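Local coordinates for protein Two-component system sensor histidine kinase (Bacteroides thetaiotaomicron, PDB 3OTT) that probably senses saccharides through its extracellular beta-propeller region and passes the signal on by ATP-dependent phosphorylation of a histidine, at residues A19-V24 and G42-D47; S25-D30 and I35-N40; Y416-T421 and G440-D445. All coordinates share one frame; numbering follows the deposited sequence.

Contact 1: residues A19-V24 and G42-D47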
ATOM      1  N   ALA B  19     -12.811   2.469  41.186  1.00 30.89           N
ATOM      2  CA  ALA B  19     -14.215   2.092  41.202  1.00 33.16           C
ATOM      3  C   ALA B  19     -14.521   0.594  41.458  1.00 34.24           C
ATOM      4  O   ALA B  19     -15.488   0.070  40.880  1.00 35.18           O
ATOM      5  CB  ALA B  19     -14.906   2.586  39.877  1.00 32.66           C
ATOM      6  N   GLU B  20     -13.717  -0.074  42.296  1.00 34.74           N
ATOM      7  CA  GLU B  20     -13.797  -1.543  42.534  1.00 36.36           C
ATOM      8  C   GLU B  20     -13.774  -2.494  41.300  1.00 33.91           C
ATOM      9  O   GLU B  20     -14.017  -3.711  41.422  1.00 33.95           O
ATOM     10  CB  GLU B  20     -14.952  -1.946  43.466  1.00 38.83           C
ATOM     11  CG  GLU B  20     -14.764  -3.403  44.086  1.00 45.61           C
ATOM     12  CD  GLU B  20     -14.283  -3.441  45.584  1.00 55.41           C
ATOM     13  OE1 GLU B  20     -14.438  -2.435  46.340  1.00 57.59           O
ATOM     14  OE2 GLU B  20     -13.764  -4.509  46.011  1.00 57.92           O
ATOM     15  N   ALA B  21     -13.469  -1.946  40.136  1.00 30.34           N
ATOM     16  CA  ALA B  21     -13.248  -2.771  38.985  1.00 28.51           C
ATOM     17  C   ALA B  21     -11.922  -3.510  39.252  1.00 27.58           C
ATOM     18  O   ALA B  21     -10.992  -2.945  39.781  1.00 29.63           O
ATOM     19  CB  ALA B  21     -13.153  -1.910  37.775  1.00 26.37           C
ATOM     20  N   SER B  22     -11.826  -4.775  38.945  1.00 26.02           N
ATOM     21  CA  SER B  22     -10.529  -5.409  39.079  1.00 24.74           C
ATOM     22  C   SER B  22     -10.301  -6.407  37.977  1.00 24.25           C
ATOM     23  O   SER B  22      -9.151  -6.732  37.719  1.00 25.01           O
ATOM     24  CB  SER B  22     -10.333  -6.019  40.458  1.00 24.89           C
ATOM     25  OG  SER B  22     -11.381  -6.910  40.772  1.00 25.52           O
ATOM     26  N   VAL B  23     -11.386  -6.829  37.302  1.00 23.16           N
ATOM     27  CA  VAL B  23     -11.333  -7.742  36.146  1.00 21.80           C
ATOM     28  C   VAL B  23     -11.313  -7.037  34.777  1.00 22.32           C
ATOM     29  O   VAL B  23     -12.259  -6.332  34.410  1.00 21.89           O
ATOM     30  CB  VAL B  23     -12.499  -8.815  36.166  1.00 21.60           C
ATOM     31  CG1 VAL B  23     -12.318  -9.807  35.070  1.00 20.40           C
ATOM     32  CG2 VAL B  23     -12.543  -9.586  37.490  1.00 21.53           C
ATOM     33  N   VAL B  24     -10.262  -7.272  33.984  1.00 22.51           N
ATOM     34  CA  VAL B  24     -10.171  -6.657  32.664  1.00 22.73           C
ATOM     35  C   VAL B  24     -10.436  -7.685  31.594  1.00 23.64           C
ATOM     36  O   VAL B  24      -9.777  -8.723  31.549  1.00 26.42           O
ATOM     37  CB  VAL B  24      -8.812  -5.986  32.484  1.00 22.27           C
ATOM     38  CG1 VAL B  24      -8.530  -5.607  31.028  1.00 21.07           C
ATOM     39  CG2 VAL B  24      -8.715  -4.796  33.369  1.00 21.77           C
ATOM     40  N   GLY B  42     -17.333  -1.638  33.788  1.00 12.80           N
ATOM     41  CA  GLY B  42     -17.606  -0.738  32.685  1.00 11.40           C
ATOM     42  C   GLY B  42     -16.339  -0.298  32.027  1.00 11.47           C
ATOM     43  O   GLY B  42     -15.268  -0.871  32.260  1.00 12.24           O
ATOM     44  N   LEU B  43     -16.439   0.754  31.244  1.00 11.21           N
ATOM     45  CA  LEU B  43     -15.377   1.114  30.328  1.00 10.77           C
ATOM     46  C   LEU B  43     -14.414   2.108  30.992  1.00 12.36           C
ATOM     47  O   LEU B  43     -14.883   3.031  31.637  1.00 13.86           O
ATOM     48  CB  LEU B  43     -16.023   1.725  29.073  1.00  9.29           C
ATOM     49  CG  LEU B  43     -15.072   2.461  28.098  1.00 12.77           C
ATOM     50  CD1 LEU B  43     -14.225   1.412  27.357  1.00  9.62           C
ATOM     51  CD2 LEU B  43     -15.785   3.395  27.108  1.00 13.54           C
ATOM     52  N   PHE B  44     -13.091   1.914  30.846  1.00 12.71           N
ATOM     53  CA  PHE B  44     -12.048   2.856  31.303  1.00 13.58           C
ATOM     54  C   PHE B  44     -11.126   3.262  30.125  1.00 14.14           C
ATOM     55  O   PHE B  44     -11.117   2.580  29.058  1.00 12.54           O
ATOM     56  CB  PHE B  44     -11.107   2.249  32.378  1.00 12.56           C
ATOM     57  CG  PHE B  44     -11.716   2.125  33.775  1.00 12.27           C
ATOM     58  CD1 PHE B  44     -12.560   1.066  34.078  1.00 11.72           C
ATOM     59  CD2 PHE B  44     -11.366   3.022  34.787  1.00 10.43           C
ATOM     60  CE1 PHE B  44     -13.088   0.918  35.328  1.00 10.76           C
ATOM     61  CE2 PHE B  44     -11.895   2.898  36.086  1.00 10.76           C
ATOM     62  CZ  PHE B  44     -12.760   1.828  36.344  1.00 13.21           C
ATOM     63  N   SER B  45     -10.314   4.318  30.357  1.00 13.66           N
ATOM     64  CA  SER B  45      -9.218   4.656  29.486  1.00 14.10           C
ATOM     65  C   SER B  45      -7.975   4.837  30.311  1.00 14.99           C
ATOM     66  O   SER B  45      -8.040   5.104  31.502  1.00 15.12           O
ATOM     67  CB  SER B  45      -9.527   5.943  28.719  1.00 15.89           C
ATOM     68  OG  SER B  45      -9.764   7.075  29.618  1.00 14.49           O
ATOM     69  N   TYR B  46      -6.823   4.737  29.659  1.00 15.01           N
ATOM     70  CA  TYR B  46      -5.552   4.862  30.339  1.00 15.00           C
ATOM     71  C   TYR B  46      -4.635   5.665  29.462  1.00 15.29           C
ATOM     72  O   TYR B  46      -4.410   5.292  28.295  1.00 15.68           O
ATOM     73  CB  TYR B  46      -4.925   3.500  30.586  1.00 14.48           C
ATOM     74  CG  TYR B  46      -3.585   3.554  31.304  1.00 16.34           C
ATOM     75  CD1 TYR B  46      -3.453   4.188  32.528  1.00 14.71           C
ATOM     76  CD2 TYR B  46      -2.471   2.948  30.766  1.00 16.12           C
ATOM     77  CE1 TYR B  46      -2.277   4.214  33.193  1.00 15.44           C
ATOM     78  CE2 TYR B  46      -1.278   2.981  31.412  1.00 17.12           C
ATOM     79  CZ  TYR B  46      -1.175   3.605  32.631  1.00 18.86           C
ATOM     80  OH  TYR B  46       0.047   3.627  33.293  1.00 19.11           O
ATOM     81  N   ASP B  47      -4.092   6.752  29.994  1.00 13.84           N
ATOM     82  CA  ASP B  47      -3.267   7.613  29.143  1.00 14.43           C
ATOM     83  C   ASP B  47      -1.785   7.478  29.441  1.00 14.58           C
ATOM     84  O   ASP B  47      -0.992   8.320  29.003  1.00 15.47           O
ATOM     85  CB  ASP B  47      -3.683   9.087  29.319  1.00 15.38           C
ATOM     86  CG  ASP B  47      -3.440   9.616  30.757  1.00 17.81           C
ATOM     87  OD1 ASP B  47      -2.882   8.849  31.595  1.00 18.65           O
ATOM     88  OD2 ASP B  47      -3.766  10.814  31.027  1.00 18.61           O
TER

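Contact 2: residues S25-D30 and I35-N40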
ATOM      1  N   SER B  25     -11.344  -7.421  30.679  1.00 23.04           N
ATOM      2  CA  SER B  25     -11.672  -8.480  29.752  1.00 24.61           C
ATOM      3  C   SER B  25     -11.253  -8.201  28.302  1.00 23.90           C
ATOM      4  O   SER B  25     -11.372  -9.100  27.489  1.00 24.07           O
ATOM      5  CB  SER B  25     -13.173  -8.686  29.785  1.00 24.64           C
ATOM      6  OG  SER B  25     -13.728  -7.434  29.375  1.00 28.91           O
ATOM      7  N   CYS B  26     -10.891  -6.939  27.976  1.00 22.42           N
ATOM      8  CA  CYS B  26     -10.471  -6.545  26.648  1.00 20.76           C
ATOM      9  C   CYS B  26      -9.837  -5.157  26.623  1.00 20.53           C
ATOM     10  O   CYS B  26     -10.009  -4.374  27.564  1.00 19.90           O
ATOM     11  CB  CYS B  26     -11.639  -6.535  25.678  1.00 21.22           C
ATOM     12  SG  CYS B  26     -13.002  -5.551  26.223  1.00 21.25           S
ATOM     13  N   PHE B  27      -9.162  -4.868  25.510  1.00 18.65           N
ATOM     14  CA  PHE B  27      -8.453  -3.605  25.284  1.00 18.37           C
ATOM     15  C   PHE B  27      -8.760  -3.210  23.874  1.00 18.79           C
ATOM     16  O   PHE B  27      -8.867  -4.085  23.008  1.00 19.95           O
ATOM     17  CB  PHE B  27      -6.925  -3.720  25.360  1.00 16.06           C
ATOM     18  CG  PHE B  27      -6.405  -4.204  26.666  1.00 16.58           C
ATOM     19  CD1 PHE B  27      -6.270  -5.567  26.912  1.00 14.81           C
ATOM     20  CD2 PHE B  27      -6.060  -3.309  27.662  1.00 13.14           C
ATOM     21  CE1 PHE B  27      -5.767  -6.028  28.113  1.00 16.31           C
ATOM     22  CE2 PHE B  27      -5.601  -3.775  28.877  1.00 14.39           C
ATOM     23  CZ  PHE B  27      -5.428  -5.106  29.111  1.00 13.45           C
ATOM     24  N   LEU B  28      -8.866  -1.900  23.634  1.00 18.73           N
ATOM     25  CA  LEU B  28      -8.949  -1.333  22.284  1.00 18.47           C
ATOM     26  C   LEU B  28      -8.011  -0.180  22.251  1.00 18.69           C
ATOM     27  O   LEU B  28      -7.714   0.401  23.268  1.00 19.20           O
ATOM     28  CB  LEU B  28     -10.364  -0.836  22.013  1.00 19.15           C
ATOM     29  CG  LEU B  28     -11.383  -1.958  22.049  1.00 20.43           C
ATOM     30  CD1 LEU B  28     -12.816  -1.420  22.132  1.00 22.02           C
ATOM     31  CD2 LEU B  28     -11.170  -2.866  20.809  1.00 24.22           C
ATOM     32  N   GLN B  29      -7.536   0.167  21.074  1.00 19.39           N
ATOM     33  CA  GLN B  29      -6.690   1.327  20.916  1.00 18.95           C
ATOM     34  C   GLN B  29      -7.251   2.127  19.745  1.00 19.25           C
ATOM     35  O   GLN B  29      -7.334   1.592  18.629  1.00 19.11           O
ATOM     36  CB  GLN B  29      -5.285   0.894  20.586  1.00 18.36           C
ATOM     37  CG  GLN B  29      -4.332   2.052  20.640  1.00 19.85           C
ATOM     38  CD  GLN B  29      -2.869   1.647  20.444  1.00 20.10           C
ATOM     39  OE1 GLN B  29      -2.571   0.670  19.748  1.00 21.93           O
ATOM     40  NE2 GLN B  29      -1.958   2.424  21.040  1.00 15.97           N
ATOM     41  N   ASP B  30      -7.677   3.375  19.998  1.00 18.94           N
ATOM     42  CA  ASP B  30      -8.247   4.210  18.928  1.00 18.75           C
ATOM     43  C   ASP B  30      -7.156   4.666  17.957  1.00 19.36           C
ATOM     44  O   ASP B  30      -5.964   4.435  18.208  1.00 19.55           O
ATOM     45  CB  ASP B  30      -9.095   5.382  19.465  1.00 18.83           C
ATOM     46  CG  ASP B  30      -8.315   6.317  20.476  1.00 19.97           C
ATOM     47  OD1 ASP B  30      -7.238   6.850  20.139  1.00 22.92           O
ATOM     48  OD2 ASP B  30      -8.852   6.620  21.571  1.00 19.40           O
ATOM     49  N   ILE B  35      -5.364   4.022  24.840  1.00 14.85           N
ATOM     50  CA  ILE B  35      -5.858   2.715  25.263  1.00 14.21           C
ATOM     51  C   ILE B  35      -7.164   2.778  26.052  1.00 14.52           C
ATOM     52  O   ILE B  35      -7.285   3.549  27.010  1.00 15.96           O
ATOM     53  CB  ILE B  35      -4.795   2.057  26.112  1.00 13.85           C
ATOM     54  CG1 ILE B  35      -3.542   1.847  25.246  1.00 15.01           C
ATOM     55  CG2 ILE B  35      -5.327   0.789  26.699  1.00 12.00           C
ATOM     56  CD1 ILE B  35      -3.676   0.699  24.300  1.00 10.50           C
ATOM     57  N   TRP B  36      -8.111   1.947  25.659  1.00 13.73           N
ATOM     58  CA  TRP B  36      -9.392   1.772  26.311  1.00 12.51           C
ATOM     59  C   TRP B  36      -9.469   0.362  26.880  1.00 13.46           C
ATOM     60  O   TRP B  36      -8.984  -0.592  26.251  1.00 13.00           O
ATOM     61  CB  TRP B  36     -10.535   1.971  25.295  1.00 11.65           C
ATOM     62  CG  TRP B  36     -10.517   3.362  24.691  1.00 12.73           C
ATOM     63  CD1 TRP B  36      -9.790   3.777  23.581  1.00 13.27           C
ATOM     64  CD2 TRP B  36     -11.236   4.503  25.132  1.00 12.30           C
ATOM     65  NE1 TRP B  36     -10.012   5.087  23.333  1.00 12.09           N
ATOM     66  CE2 TRP B  36     -10.909   5.564  24.261  1.00 14.89           C
ATOM     67  CE3 TRP B  36     -12.152   4.737  26.163  1.00 15.65           C
ATOM     68  CZ2 TRP B  36     -11.432   6.843  24.420  1.00 11.32           C
ATOM     69  CZ3 TRP B  36     -12.681   6.011  26.317  1.00 14.21           C
ATOM     70  CH2 TRP B  36     -12.299   7.052  25.460  1.00 13.41           C
ATOM     71  N   ILE B  37     -10.148   0.219  28.032  1.00 13.80           N
ATOM     72  CA  ILE B  37     -10.138  -0.985  28.855  1.00 14.03           C
ATOM     73  C   ILE B  37     -11.578  -1.376  29.209  1.00 14.80           C
ATOM     74  O   ILE B  37     -12.296  -0.594  29.807  1.00 16.30           O
ATOM     75  CB  ILE B  37      -9.299  -0.707  30.195  1.00 14.65           C
ATOM     76  CG1 ILE B  37      -7.898  -0.172  29.886  1.00 13.07           C
ATOM     77  CG2 ILE B  37      -9.248  -1.910  31.146  1.00 14.13           C
ATOM     78  CD1 ILE B  37      -7.171   0.569  31.123  1.00 12.55           C
ATOM     79  N   GLY B  38     -12.017  -2.567  28.835  1.00 14.50           N
ATOM     80  CA  GLY B  38     -13.297  -3.055  29.312  1.00 14.12           C
ATOM     81  C   GLY B  38     -13.083  -3.796  30.629  1.00 14.44           C
ATOM     82  O   GLY B  38     -12.188  -4.633  30.751  1.00 16.14           O
ATOM     83  N   SER B  39     -13.855  -3.480  31.646  1.00 13.28           N
ATOM     84  CA  SER B  39     -13.646  -4.104  32.930  1.00 13.32           C
ATOM     85  C   SER B  39     -14.982  -4.678  33.419  1.00 13.45           C
ATOM     86  O   SER B  39     -16.016  -4.436  32.770  1.00 12.81           O
ATOM     87  CB  SER B  39     -13.184  -3.063  33.937  1.00 12.40           C
ATOM     88  OG  SER B  39     -14.311  -2.263  34.322  1.00 13.72           O
ATOM     89  N   ASN B  40     -14.965  -5.358  34.577  1.00 12.55           N
ATOM     90  CA  ASN B  40     -16.186  -5.951  35.146  1.00 14.13           C
ATOM     91  C   ASN B  40     -17.242  -4.926  35.547  1.00 14.79           C
ATOM     92  O   ASN B  40     -18.359  -5.305  35.851  1.00 16.74           O
ATOM     93  CB  ASN B  40     -15.872  -6.902  36.349  1.00 13.05           C
ATOM     94  CG  ASN B  40     -15.052  -6.225  37.510  1.00 15.41           C
ATOM     95  OD1 ASN B  40     -14.056  -5.505  37.297  1.00 11.86           O
ATOM     96  ND2 ASN B  40     -15.462  -6.514  38.748  1.00 12.45           N
TER

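Contact 3: residues Y416-T421 and G440-D445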
ATOM      1  N   TYR B 416      34.729  10.553 -23.121  1.00 24.45           N
ATOM      2  CA  TYR B 416      34.255  10.152 -21.839  1.00 23.21           C
ATOM      3  C   TYR B 416      33.118  11.074 -21.455  1.00 22.87           C
ATOM      4  O   TYR B 416      33.044  12.229 -21.887  1.00 22.76           O
ATOM      5  CB  TYR B 416      35.383  10.253 -20.818  1.00 23.99           C
ATOM      6  CG  TYR B 416      36.648   9.533 -21.237  1.00 27.52           C
ATOM      7  CD1 TYR B 416      37.835  10.238 -21.377  1.00 30.38           C
ATOM      8  CD2 TYR B 416      36.656   8.127 -21.455  1.00 28.99           C
ATOM      9  CE1 TYR B 416      38.996   9.597 -21.755  1.00 36.33           C
ATOM     10  CE2 TYR B 416      37.807   7.465 -21.834  1.00 32.16           C
ATOM     11  CZ  TYR B 416      38.988   8.204 -21.982  1.00 37.40           C
ATOM     12  OH  TYR B 416      40.182   7.590 -22.362  1.00 42.55           O
ATOM     13  N   ASN B 417      32.217  10.567 -20.638  1.00 20.72           N
ATOM     14  CA  ASN B 417      31.096  11.356 -20.267  1.00 19.33           C
ATOM     15  C   ASN B 417      30.731  11.018 -18.830  1.00 17.90           C
ATOM     16  O   ASN B 417      31.382  10.161 -18.185  1.00 15.41           O
ATOM     17  CB  ASN B 417      29.928  11.117 -21.234  1.00 18.84           C
ATOM     18  CG  ASN B 417      29.404   9.684 -21.163  1.00 23.03           C
ATOM     19  OD1 ASN B 417      29.141   9.160 -20.069  1.00 24.05           O
ATOM     20  ND2 ASN B 417      29.264   9.040 -22.326  1.00 24.08           N
ATOM     21  N   THR B 418      29.630  11.622 -18.391  1.00 17.02           N
ATOM     22  CA  THR B 418      29.223  11.636 -17.007  1.00 16.53           C
ATOM     23  C   THR B 418      27.953  10.787 -16.722  1.00 16.81           C
ATOM     24  O   THR B 418      27.359  10.872 -15.655  1.00 16.13           O
ATOM     25  CB  THR B 418      29.079  13.137 -16.658  1.00 17.72           C
ATOM     26  OG1 THR B 418      29.337  13.353 -15.297  1.00 26.33           O
ATOM     27  CG2 THR B 418      27.749  13.657 -17.000  1.00 10.92           C
ATOM     28  N   ASN B 419      27.545   9.945 -17.669  1.00 17.94           N
ATOM     29  CA  ASN B 419      26.343   9.091 -17.528  1.00 19.42           C
ATOM     30  C   ASN B 419      26.245   8.324 -16.222  1.00 18.05           C
ATOM     31  O   ASN B 419      25.196   8.308 -15.590  1.00 16.43           O
ATOM     32  CB  ASN B 419      26.279   8.054 -18.663  1.00 20.44           C
ATOM     33  CG  ASN B 419      25.850   8.662 -19.980  1.00 30.14           C
ATOM     34  OD1 ASN B 419      25.386   9.829 -20.045  1.00 32.80           O
ATOM     35  ND2 ASN B 419      26.008   7.878 -21.068  1.00 36.45           N
ATOM     36  N   TRP B 420      27.356   7.682 -15.843  1.00 18.09           N
ATOM     37  CA  TRP B 420      27.446   6.954 -14.589  1.00 18.63           C
ATOM     38  C   TRP B 420      28.240   7.727 -13.547  1.00 16.88           C
ATOM     39  O   TRP B 420      29.425   7.546 -13.432  1.00 17.95           O
ATOM     40  CB  TRP B 420      28.065   5.560 -14.833  1.00 18.78           C
ATOM     41  CG  TRP B 420      27.217   4.685 -15.754  1.00 25.06           C
ATOM     42  CD1 TRP B 420      25.898   4.899 -16.127  1.00 25.10           C
ATOM     43  CD2 TRP B 420      27.617   3.460 -16.387  1.00 29.00           C
ATOM     44  NE1 TRP B 420      25.474   3.876 -16.931  1.00 29.64           N
ATOM     45  CE2 TRP B 420      26.495   2.973 -17.101  1.00 31.41           C
ATOM     46  CE3 TRP B 420      28.810   2.707 -16.396  1.00 32.28           C
ATOM     47  CZ2 TRP B 420      26.533   1.771 -17.850  1.00 34.57           C
ATOM     48  CZ3 TRP B 420      28.851   1.499 -17.135  1.00 35.48           C
ATOM     49  CH2 TRP B 420      27.709   1.050 -17.855  1.00 36.40           C
ATOM     50  N   THR B 421      27.571   8.561 -12.775  1.00 16.77           N
ATOM     51  CA  THR B 421      28.188   9.407 -11.754  1.00 15.62           C
ATOM     52  C   THR B 421      28.093   8.836 -10.355  1.00 15.97           C
ATOM     53  O   THR B 421      27.000   8.455  -9.939  1.00 17.29           O
ATOM     54  CB  THR B 421      27.564  10.851 -11.796  1.00 15.42           C
ATOM     55  OG1 THR B 421      27.959  11.440 -13.048  1.00 17.59           O
ATOM     56  CG2 THR B 421      28.187  11.745 -10.655  1.00 15.42           C
ATOM     57  N   GLY B 440      36.629   8.467 -15.603  1.00 17.18           N
ATOM     58  CA  GLY B 440      37.505   9.171 -14.671  1.00 16.51           C
ATOM     59  C   GLY B 440      36.828  10.272 -13.856  1.00 16.66           C
ATOM     60  O   GLY B 440      35.682  10.126 -13.442  1.00 15.24           O
ATOM     61  N   ILE B 441      37.575  11.354 -13.580  1.00 16.06           N
ATOM     62  CA  ILE B 441      37.046  12.513 -12.847  1.00 15.00           C
ATOM     63  C   ILE B 441      36.928  13.773 -13.749  1.00 15.56           C
ATOM     64  O   ILE B 441      37.808  14.101 -14.553  1.00 14.98           O
ATOM     65  CB  ILE B 441      37.950  12.857 -11.620  1.00 16.27           C
ATOM     66  CG1 ILE B 441      38.007  11.679 -10.616  1.00 13.41           C
ATOM     67  CG2 ILE B 441      37.486  14.157 -10.925  1.00 16.31           C
ATOM     68  CD1 ILE B 441      39.340  11.695  -9.754  1.00 12.41           C
ATOM     69  N   PHE B 442      35.823  14.468 -13.620  1.00 14.69           N
ATOM     70  CA  PHE B 442      35.606  15.710 -14.370  1.00 14.90           C
ATOM     71  C   PHE B 442      35.602  16.871 -13.374  1.00 15.21           C
ATOM     72  O   PHE B 442      35.026  16.760 -12.255  1.00 14.94           O
ATOM     73  CB  PHE B 442      34.230  15.683 -15.071  1.00 13.26           C
ATOM     74  CG  PHE B 442      34.093  14.581 -16.082  1.00 16.45           C
ATOM     75  CD1 PHE B 442      33.770  13.266 -15.705  1.00 12.90           C
ATOM     76  CD2 PHE B 442      34.270  14.853 -17.428  1.00 18.82           C
ATOM     77  CE1 PHE B 442      33.643  12.225 -16.700  1.00 12.58           C
ATOM     78  CE2 PHE B 442      34.181  13.814 -18.407  1.00 19.73           C
ATOM     79  CZ  PHE B 442      33.855  12.526 -18.032  1.00 14.69           C
ATOM     80  N   VAL B 443      36.235  17.973 -13.775  1.00 15.97           N
ATOM     81  CA  VAL B 443      36.239  19.198 -13.004  1.00 16.87           C
ATOM     82  C   VAL B 443      35.591  20.259 -13.871  1.00 19.12           C
ATOM     83  O   VAL B 443      36.099  20.529 -14.972  1.00 20.53           O
ATOM     84  CB  VAL B 443      37.639  19.614 -12.630  1.00 17.82           C
ATOM     85  CG1 VAL B 443      37.590  20.896 -11.821  1.00 15.71           C
ATOM     86  CG2 VAL B 443      38.380  18.464 -11.866  1.00 12.53           C
ATOM     87  N   VAL B 444      34.448  20.787 -13.416  1.00 18.74           N
ATOM     88  CA  VAL B 444      33.575  21.647 -14.211  1.00 20.35           C
ATOM     89  C   VAL B 444      33.293  22.983 -13.507  1.00 20.61           C
ATOM     90  O   VAL B 444      33.074  23.042 -12.278  1.00 19.70           O
ATOM     91  CB  VAL B 444      32.216  20.945 -14.432  1.00 21.39           C
ATOM     92  CG1 VAL B 444      31.126  21.916 -14.889  1.00 23.23           C
ATOM     93  CG2 VAL B 444      32.332  19.762 -15.453  1.00 21.53           C
ATOM     94  N   ASP B 445      33.300  24.056 -14.271  1.00 21.18           N
ATOM     95  CA  ASP B 445      32.956  25.346 -13.729  1.00 23.24           C
ATOM     96  C   ASP B 445      31.451  25.396 -13.357  1.00 21.82           C
ATOM     97  O   ASP B 445      30.593  25.344 -14.224  1.00 22.11           O
ATOM     98  CB  ASP B 445      33.341  26.452 -14.703  1.00 24.77           C
ATOM     99  CG  ASP B 445      33.088  27.875 -14.110  1.00 30.05           C
ATOM    100  OD1 ASP B 445      31.924  28.204 -13.772  1.00 33.21           O
ATOM    101  OD2 ASP B 445      34.053  28.657 -13.993  1.00 34.76           O
TER

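Contact 1: residues A19-V24 and G42-D47
In the first blade of the N-terminal beta-propeller, the aromatic ring of Phe44 on strand 42-46 reaches back to two alanines, Ala19 and Ala21, in the loop that leads into strand 24-29. The contact is small and wholly apolar: no hydrogen bond crosses it, and only about 102 Å² is buried, both sides taken together. The far end of the ring does the touching. Ala21 CB lies 3.7 Å from Phe44 CE1 and approaches the ring obliquely, a little farther from CZ. Ala19 CB instead lies near the ring plane, at the edge, 4.2 Å from Phe44 CZ. The two methyls therefore border one end of the phenyl group from different directions. Phe44 CG stands anti to its own carbonyl carbon (chi1 -75°), beside the backbone N, which carries the ring off the strand toward the loop. Ala19 and Glu20 both have positive phi; the CB atoms of Ala19 and Ala21 point toward the strand and that of Glu20 away. The blade is a four-stranded antiparallel sheet with strands 24-29, 35-39, 42-46 and 51-53 in chain order, and strand 42-46 is its third. Phe44 also meets the ring of Phe55, their planes at about 80°, while Gln53 of strand 51-53 touches both Ala19 and Phe44. The backbone N atoms of Ser22 and Val23, which follow Ala21, both donate to Asn40 OD1, tying the loop to the turn before strand 42-46. At Gly42 the backbone angles are ones at which a CB would jam against the carbonyl O of the preceding residue. Just beyond the strand, Asp47 OD2 is hydrogen-bonded to Thr639 OG1 of strand 637-643, linking the blade to a sheet near the C-terminal end.

Contact 2: residues S25-D30 and I35-N40
Asp30 OD2 is gripped by two groups, the indole NE1 of Trp36 and the guanidinium of Arg660, the latter in a salt bridge. Trp36 is paired within the hairpin of strands 24-29 and 35-39, the first two strands of a propeller blade, and Asp30 lies just past the end of strand 24-29. Trp36 NE1 donates to Asp30 OD2 at 2.6 Å and nearly straight, 172° at the hydrogen. The acceptor lies in the indole plane, yet the donor meets OD2 on its anti side and out of the carboxylate plane; the two flat groups are turned 66° apart. Asp30 CG sits between its backbone N and carbonyl carbon (chi1 56°), which swings the carboxylate across to the indole edge. Its other oxygen, OD1, accepts from the backbone N atoms of Glu32 and Leu34 in the hairpin turn, so both carboxylate oxygens are held. Leu28 and Trp36 form a hydrogen-bonded antiparallel pair, with Leu28 N to Trp36 O and Trp36 N to Leu28 O both 2.9 Å. On the face of the sheet bearing Phe27, Gln29, Ile35 and Ile37, Phe27 CD2 lies 4.3 Å from Ile35 CG2, which meets the ring at its edge. Ile35 CD1 lies across the extended Gln29 chain, 4.0 Å from Gln29 CG; the Gln29 amide beyond bonds to Gln288 N and Gly33 O, near the bound hexatantalum dodecabromide. On the other face, Gly38 leaves room for the sulfur of Cys26: SG rests 4.0 Å from Gly38 CA, where a CB would clash with it.

Contact 3: residues Y416-T421 and G440-D445
Phe442 packs its ring mainly against peptide backbone: the carbonyl O of Asn417 lies 3.4 Å from Phe442 CE1 and equally near CZ, set obliquely to the ring. Tyr416 C comes at the ring edge, 3.8 Å from Phe442 CZ. Side chain adds less, chiefly Tyr416 CB, 3.9 Å from the same CZ, while the end of the side chain leads away from the strand; the Tyr416 side chain also touches His466 and Met472. Phe442 CG stands anti to its carbonyl carbon (chi1 -62°), which sends the ring from the strand to the loop 416-421. The loop is shaped by its own bonds. Asn417 OD1 accepts from Asn419 N at 3.0 Å, an Asx turn, and Thr421 OG1 donates to Thr418 O at 2.7 Å where the chain enters the next strand. With an alanine in place of Phe442, Tyr416 CB and the Asn417 carbonyl would probably lose the surface they rest on, opening a gap between loop and strand and letting the loop shift. No hydrogen bond joins the two segments, so apolar and van der Waals contact carries the join. This is a blade of the second propeller, in which the loop feeds strand 421-426 and Phe442 rides on the third strand, 441-445. Asp445 ends that strand as the N-cap of helix 446-451, its OD1 accepting from Lys448 N. Beside the contact, the Phe442 ring touches Thr436 of strand 431-436 and Asn462 of strand 457-463 within the blade, and Ile409 of strand 403-410, the last strand of the blade before.

How the contacts relate
Contacts 1 and 2 share one four-stranded blade of the N-terminal propeller, their centres about 8 Å apart; residues 25-40, which hold contact 2, run between the two segments of contact 1. Phe44 O and Ile37 N, 2.7 Å apart, probably form a hydrogen bond joining strands 42-46 and 35-39. Contact 3 comes later in the chain, in the second propeller on the opposite side of the chain's centre, with its centre about 68 Å from that of contact 1 and 62 Å from that of contact 2. Contacts 1 and 3 nevertheless match: in each, a phenylalanine on a blade's third strand meets the loop entering its first, a similarity consistent with the repeated blade architecture of this extracellular region.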